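Arabinogalactan endo-1,4-beta-galactosidase (Ignisphaera aggregans, PDB 7OSK) probably hydrolyses internal beta-1,4-galactosidic bonds of galactan and arabinogalactan through its calcium-binding, barrel-shaped GH53 catalytic domain. Local coordinates at residues Y295-F309 with E368-F380. Residues are numbered along the deposited sequence; the frame is centred on the assembly and turned at random.
Sequences YAWTLDDSDGHPNIF and EGNPWENQALFDF. With CA (calcium ion), chain C.
Seven oxygen atoms from both loops converge on one calcium ion: Asp301 OD1, Asp303 OD1, His305 O and Asn307 OD1 come from 295-309, Asn370 O and both carboxylate oxygens of Glu373 from 368-380. Glu373 is bidentate, its OE1 and OE2 lying 2.4 and 2.3 Å from the ion. With chi2 at -97° its chain is bent, which brings the carboxylate round to the metal, and OE2 also accepts Ser302 N on its anti side. Asp303 likewise does two jobs: OD1 binds calcium while OD2 receives Asn370 N at 2.9 Å on its syn side, though well tilted from the carboxylate plane. The His305 imidazole, whose residue binds calcium through its backbone O, has Gly369 CA over one face.

Asn374 ties the loops together away from the metal. Its ND2 donates twice, to Phe309 O at 2.7 Å on a lone pair in the carbonyl plane and to Thr298 O, while a water that accepts from Phe309 N lies close to both Asn374 OD1 and Gln375 OE1 and may donate to either.

Trp297 anchors the far end. Its NE1 reaches Glu373 O at 3.1 Å, in the carbonyl plane, and its backbone N meets Asn374 O. Ser302 CB sits over the middle of one face of the Phe380 ring, 3.5 Å from the centroid, and Trp297 CH2 comes over the opposite face nearer its rim, the ring planes oblique at 56°. With only an alanine at Trp297, Glu373 O is likely to lose its indole donor and Phe380 the indole packed on that face.

These loops follow strands 287-293 and 346-352, the last two of the TIM barrel. Three carboxylates crowded together, with Asp301 OD1 only 3.0 Å from Glu373 OE2, would probably repel one another without the cation, so the fit of the two loops likely depends on bound calcium.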
loop_
_atom_site.group_PDB
_atom_site.type_symbol
_atom_site.label_atom_id
_atom_site.label_comp_id
_atom_site.label_asym_id
_atom_site.label_seq_id
_atom_site.Cartn_x
_atom_site.Cartn_y
_atom_site.Cartn_z
ATOM N N TYR A 295 -10.979 6.199 -1.611
ATOM C CA TYR A 295 -11.968 7.256 -1.749
ATOM C C TYR A 295 -12.952 7.201 -0.591
ATOM O O TYR A 295 -12.995 6.217 0.150
ATOM C CB TYR A 295 -12.712 7.145 -3.078
ATOM C CG TYR A 295 -13.200 8.479 -3.582
ATOM C CD1 TYR A 295 -12.322 9.379 -4.171
ATOM C CD2 TYR A 295 -14.530 8.847 -3.457
ATOM C CE1 TYR A 295 -12.755 10.602 -4.628
ATOM C CE2 TYR A 295 -14.976 10.073 -3.912
ATOM C CZ TYR A 295 -14.082 10.949 -4.497
ATOM O OH TYR A 295 -14.507 12.173 -4.956
ATOM N N ALA A 296 -13.740 8.262 -0.446
ATOM C CA ALA A 296 -14.660 8.381 0.675
ATOM C C ALA A 296 -16.019 7.765 0.364
ATOM O O ALA A 296 -16.634 8.077 -0.656
ATOM C CB ALA A 296 -14.823 9.838 1.062
ATOM N N TRP A 297 -16.477 6.881 1.248
ATOM C CA TRP A 297 -17.828 6.334 1.164
ATOM C C TRP A 297 -18.802 7.222 1.936
ATOM O O TRP A 297 -20.018 7.035 1.866
ATOM C CB TRP A 297 -17.870 4.898 1.699
ATOM C CG TRP A 297 -17.431 4.759 3.138
ATOM C CD1 TRP A 297 -16.155 4.618 3.594
ATOM C CD2 TRP A 297 -18.274 4.743 4.297
ATOM N NE1 TRP A 297 -16.148 4.521 4.965
ATOM C CE2 TRP A 297 -17.437 4.596 5.421
ATOM C CE3 TRP A 297 -19.654 4.843 4.495
ATOM C CZ2 TRP A 297 -17.933 4.545 6.721
ATOM C CZ3 TRP A 297 -20.144 4.793 5.786
ATOM C CH2 TRP A 297 -19.286 4.645 6.882
ATOM N N THR A 298 -18.256 8.190 2.668
ATOM C CA THR A 298 -19.058 9.163 3.404
ATOM C C THR A 298 -18.191 10.354 3.794
ATOM O O THR A 298 -16.975 10.322 3.625
ATOM C CB THR A 298 -19.685 8.553 4.673
ATOM O OG1 THR A 298 -20.439 9.555 5.367
ATOM C CG2 THR A 298 -18.606 8.008 5.597
ATOM N N LEU A 299 -18.823 11.394 4.326
ATOM C CA LEU A 299 -18.114 12.600 4.735
ATOM C C LEU A 299 -18.189 12.773 6.247
ATOM O O LEU A 299 -17.511 13.627 6.820
ATOM C CB LEU A 299 -18.704 13.824 4.022
ATOM C CG LEU A 299 -17.799 14.865 3.348
ATOM C CD1 LEU A 299 -16.480 14.297 2.837
ATOM C CD2 LEU A 299 -18.560 15.504 2.195
ATOM N N ASP A 300 -19.009 11.950 6.892
ATOM C CA ASP A 300 -19.187 12.023 8.336
ATOM C C ASP A 300 -17.939 11.572 9.099
ATOM O O ASP A 300 -17.014 11.001 8.521
ATOM C CB ASP A 300 -20.395 11.182 8.759
ATOM C CG ASP A 300 -21.713 11.900 8.531
ATOM O OD1 ASP A 300 -21.762 12.810 7.678
ATOM O OD2 ASP A 300 -22.701 11.553 9.209
ATOM N N ASP A 301 -17.928 11.851 10.400
ATOM C CA ASP A 301 -16.837 11.456 11.288
ATOM C C ASP A 301 -17.394 10.614 12.432
ATOM O O ASP A 301 -18.559 10.760 12.806
ATOM C CB ASP A 301 -16.106 12.687 11.834
ATOM C CG ASP A 301 -14.852 12.326 12.608
ATOM O OD1 ASP A 301 -13.823 12.024 11.968
ATOM O OD2 ASP A 301 -14.889 12.358 13.856
ATOM N N SER A 302 -16.552 9.743 12.984
ATOM C CA SER A 302 -16.977 8.763 13.983
ATOM C C SER A 302 -16.360 8.999 15.363
ATOM O O SER A 302 -17.055 8.915 16.379
ATOM C CB SER A 302 -16.619 7.355 13.506
ATOM O OG SER A 302 -17.124 6.369 14.388
ATOM N N ASP A 303 -15.061 9.290 15.393
ATOM C CA ASP A 303 -14.304 9.325 16.644
ATOM C C ASP A 303 -13.891 10.734 17.073
ATOM O O ASP A 303 -13.104 10.901 18.006
ATOM C CB ASP A 303 -13.059 8.439 16.521
ATOM C CG ASP A 303 -12.197 8.790 15.317
ATOM O OD1 ASP A 303 -12.423 9.847 14.683
ATOM O OD2 ASP A 303 -11.281 8.001 15.005
ATOM N N GLY A 304 -14.420 11.745 16.392
ATOM C CA GLY A 304 -14.142 13.125 16.747
ATOM C C GLY A 304 -12.805 13.631 16.240
ATOM O O GLY A 304 -12.475 14.802 16.427
ATOM N N HIS A 305 -12.036 12.752 15.603
ATOM C CA HIS A 305 -10.755 13.128 15.018
ATOM C C HIS A 305 -10.941 13.460 13.536
ATOM O O HIS A 305 -11.229 12.563 12.740
ATOM C CB HIS A 305 -9.730 12.004 15.180
ATOM C CG HIS A 305 -8.377 12.343 14.642
ATOM N ND1 HIS A 305 -7.373 12.878 15.428
ATOM C CD2 HIS A 305 -7.857 12.242 13.396
ATOM C CE1 HIS A 305 -6.300 13.081 14.691
ATOM N NE2 HIS A 305 -6.566 12.706 13.451
ATOM N N PRO A 306 -10.785 14.747 13.161
ATOM C CA PRO A 306 -11.022 15.187 11.777
ATOM C C PRO A 306 -10.300 14.347 10.731
ATOM O O PRO A 306 -9.142 13.980 10.923
ATOM C CB PRO A 306 -10.490 16.621 11.771
ATOM C CG PRO A 306 -10.639 17.080 13.167
ATOM C CD PRO A 306 -10.394 15.877 14.025
ATOM N N ASN A 307 -10.987 14.051 9.632
ATOM C CA ASN A 307 -10.430 13.215 8.579
ATOM C C ASN A 307 -9.780 14.037 7.474
ATOM O O ASN A 307 -10.051 15.226 7.325
ATOM C CB ASN A 307 -11.520 12.319 7.980
ATOM C CG ASN A 307 -12.333 11.599 9.040
ATOM O OD1 ASN A 307 -11.801 10.806 9.820
ATOM N ND2 ASN A 307 -13.635 11.862 9.064
ATOM N N ILE A 308 -8.918 13.385 6.706
ATOM C CA ILE A 308 -8.275 14.003 5.555
ATOM C C ILE A 308 -9.329 14.307 4.494
ATOM O O ILE A 308 -9.329 15.377 3.883
ATOM C CB ILE A 308 -7.168 13.086 4.996
ATOM C CG1 ILE A 308 -5.919 13.207 5.871
ATOM C CG2 ILE A 308 -6.829 13.438 3.552
ATOM C CD1 ILE A 308 -5.036 11.985 5.870
ATOM N N PHE A 309 -10.222 13.345 4.279
ATOM C CA PHE A 309 -11.395 13.537 3.429
ATOM C C PHE A 309 -12.520 14.130 4.282
ATOM O O PHE A 309 -13.348 13.408 4.839
ATOM C CB PHE A 309 -11.811 12.206 2.786
ATOM C CG PHE A 309 -12.340 12.337 1.382
ATOM C CD1 PHE A 309 -13.313 13.271 1.064
ATOM C CD2 PHE A 309 -11.856 11.520 0.373
ATOM C CE1 PHE A 309 -13.796 13.378 -0.234
ATOM C CE2 PHE A 309 -12.338 11.624 -0.922
ATOM C CZ PHE A 309 -13.305 12.554 -1.224
ATOM N N GLU A 368 -3.751 9.939 19.460
ATOM C CA GLU A 368 -4.660 10.578 18.512
ATOM C C GLU A 368 -5.551 9.538 17.842
ATOM O O GLU A 368 -5.397 8.338 18.075
ATOM C CB GLU A 368 -3.876 11.372 17.466
ATOM C CG GLU A 368 -3.004 12.460 18.076
ATOM C CD GLU A 368 -2.444 13.430 17.054
ATOM O OE1 GLU A 368 -3.057 13.595 15.977
ATOM O OE2 GLU A 368 -1.389 14.039 17.334
ATOM N N GLY A 369 -6.480 10.007 17.015
ATOM C CA GLY A 369 -7.514 9.154 16.456
ATOM C C GLY A 369 -7.349 8.814 14.988
ATOM O O GLY A 369 -6.252 8.890 14.438
ATOM N N ASN A 370 -8.459 8.434 14.362
ATOM C CA ASN A 370 -8.467 7.997 12.970
ATOM C C ASN A 370 -8.879 9.120 12.014
ATOM O O ASN A 370 -9.933 9.727 12.201
ATOM C CB ASN A 370 -9.417 6.811 12.804
ATOM C CG ASN A 370 -9.159 6.029 11.532
ATOM O OD1 ASN A 370 -8.587 6.549 10.571
ATOM N ND2 ASN A 370 -9.582 4.771 11.516
ATOM N N PRO A 371 -8.048 9.405 10.993
ATOM C CA PRO A 371 -8.409 10.397 9.977
ATOM C C PRO A 371 -8.858 9.778 8.653
ATOM O O PRO A 371 -8.906 10.486 7.647
ATOM C CB PRO A 371 -7.101 11.160 9.788
ATOM C CG PRO A 371 -6.061 10.080 9.917
ATOM C CD PRO A 371 -6.618 9.057 10.899
ATOM N N TRP A 372 -9.189 8.488 8.657
ATOM C CA TRP A 372 -9.354 7.739 7.413
ATOM C C TRP A 372 -10.594 6.838 7.387
ATOM O O TRP A 372 -10.877 6.199 6.371
ATOM C CB TRP A 372 -8.102 6.891 7.172
ATOM C CG TRP A 372 -7.902 6.471 5.747
ATOM C CD1 TRP A 372 -8.254 5.279 5.187
ATOM C CD2 TRP A 372 -7.296 7.241 4.703
ATOM N NE1 TRP A 372 -7.906 5.258 3.860
ATOM C CE2 TRP A 372 -7.316 6.453 3.537
ATOM C CE3 TRP A 372 -6.739 8.522 4.640
ATOM C CZ2 TRP A 372 -6.801 6.900 2.325
ATOM C CZ3 TRP A 372 -6.230 8.964 3.434
ATOM C CH2 TRP A 372 -6.264 8.155 2.294
ATOM N N GLU A 373 -11.343 6.796 8.486
ATOM C CA GLU A 373 -12.400 5.796 8.635
ATOM C C GLU A 373 -13.516 5.964 7.603
ATOM O O GLU A 373 -14.228 5.005 7.295
ATOM C CB GLU A 373 -12.992 5.827 10.054
ATOM C CG GLU A 373 -13.934 6.990 10.380
ATOM C CD GLU A 373 -13.260 8.149 11.097
ATOM O OE1 GLU A 373 -12.011 8.181 11.186
ATOM O OE2 GLU A 373 -13.998 9.035 11.577
ATOM N N ASN A 374 -13.666 7.171 7.064
ATOM C CA ASN A 374 -14.671 7.417 6.036
ATOM C C ASN A 374 -14.150 7.037 4.654
ATOM O O ASN A 374 -14.825 7.262 3.650
ATOM C CB ASN A 374 -15.126 8.882 6.042
ATOM C CG ASN A 374 -14.018 9.846 5.665
ATOM O OD1 ASN A 374 -12.855 9.641 6.009
ATOM N ND2 ASN A 374 -14.381 10.911 4.955
ATOM N N GLN A 375 -12.947 6.467 4.614
ATOM C CA GLN A 375 -12.354 5.975 3.372
ATOM C C GLN A 375 -12.064 4.478 3.439
ATOM O O GLN A 375 -11.504 3.912 2.504
ATOM C CB GLN A 375 -11.060 6.723 3.054
ATOM C CG GLN A 375 -11.254 8.157 2.609
ATOM C CD GLN A 375 -9.994 8.746 2.007
ATOM O OE1 GLN A 375 -9.517 9.794 2.440
ATOM N NE2 GLN A 375 -9.449 8.072 1.001
ATOM N N ALA A 376 -12.430 3.841 4.545
ATOM C CA ALA A 376 -12.277 2.396 4.674
ATOM C C ALA A 376 -13.374 1.692 3.884
ATOM O O ALA A 376 -14.298 2.335 3.395
ATOM C CB ALA A 376 -12.319 1.981 6.137
ATOM N N LEU A 377 -13.261 0.374 3.751
ATOM C CA LEU A 377 -14.284 -0.418 3.071
ATOM C C LEU A 377 -15.236 -1.058 4.083
ATOM O O LEU A 377 -16.090 -1.870 3.720
ATOM C CB LEU A 377 -13.633 -1.487 2.190
ATOM C CG LEU A 377 -12.823 -0.953 1.003
ATOM C CD1 LEU A 377 -12.082 -2.077 0.292
ATOM C CD2 LEU A 377 -13.721 -0.217 0.020
ATOM N N PHE A 378 -15.079 -0.678 5.349
ATOM C CA PHE A 378 -15.980 -1.084 6.424
ATOM C C PHE A 378 -16.530 0.171 7.092
ATOM O O PHE A 378 -15.859 1.203 7.108
ATOM C CB PHE A 378 -15.254 -1.954 7.454
ATOM C CG PHE A 378 -14.734 -3.250 6.902
ATOM C CD1 PHE A 378 -13.550 -3.287 6.187
ATOM C CD2 PHE A 378 -15.421 -4.435 7.115
ATOM C CE1 PHE A 378 -13.066 -4.481 5.681
ATOM C CE2 PHE A 378 -14.941 -5.633 6.613
ATOM C CZ PHE A 378 -13.761 -5.654 5.896
ATOM N N ASP A 379 -17.738 0.095 7.645
ATOM C CA ASP A 379 -18.310 1.250 8.331
ATOM C C ASP A 379 -17.766 1.353 9.754
ATOM O O ASP A 379 -16.914 0.562 10.161
ATOM C CB ASP A 379 -19.847 1.193 8.337
ATOM C CG ASP A 379 -20.403 -0.036 9.044
ATOM O OD1 ASP A 379 -19.781 -0.539 10.005
ATOM O OD2 ASP A 379 -21.493 -0.490 8.636
ATOM N N PHE A 380 -18.269 2.326 10.505
ATOM C CA PHE A 380 -17.762 2.608 11.844
ATOM C C PHE A 380 -18.031 1.449 12.796
ATOM O O PHE A 380 -17.288 1.235 13.754
ATOM C CB PHE A 380 -18.391 3.895 12.384
ATOM C CG PHE A 380 -18.258 5.070 11.453
ATOM C CD1 PHE A 380 -17.218 5.132 10.541
ATOM C CD2 PHE A 380 -19.172 6.110 11.486
ATOM C CE1 PHE A 380 -17.091 6.206 9.681
ATOM C CE2 PHE A 380 -19.048 7.190 10.628
ATOM C CZ PHE A 380 -18.007 7.236 9.725
HETATM CA CA CA C . -12.180 10.317 12.241
HETATM O O HOH W 1 -10.317 10.696 5.070
#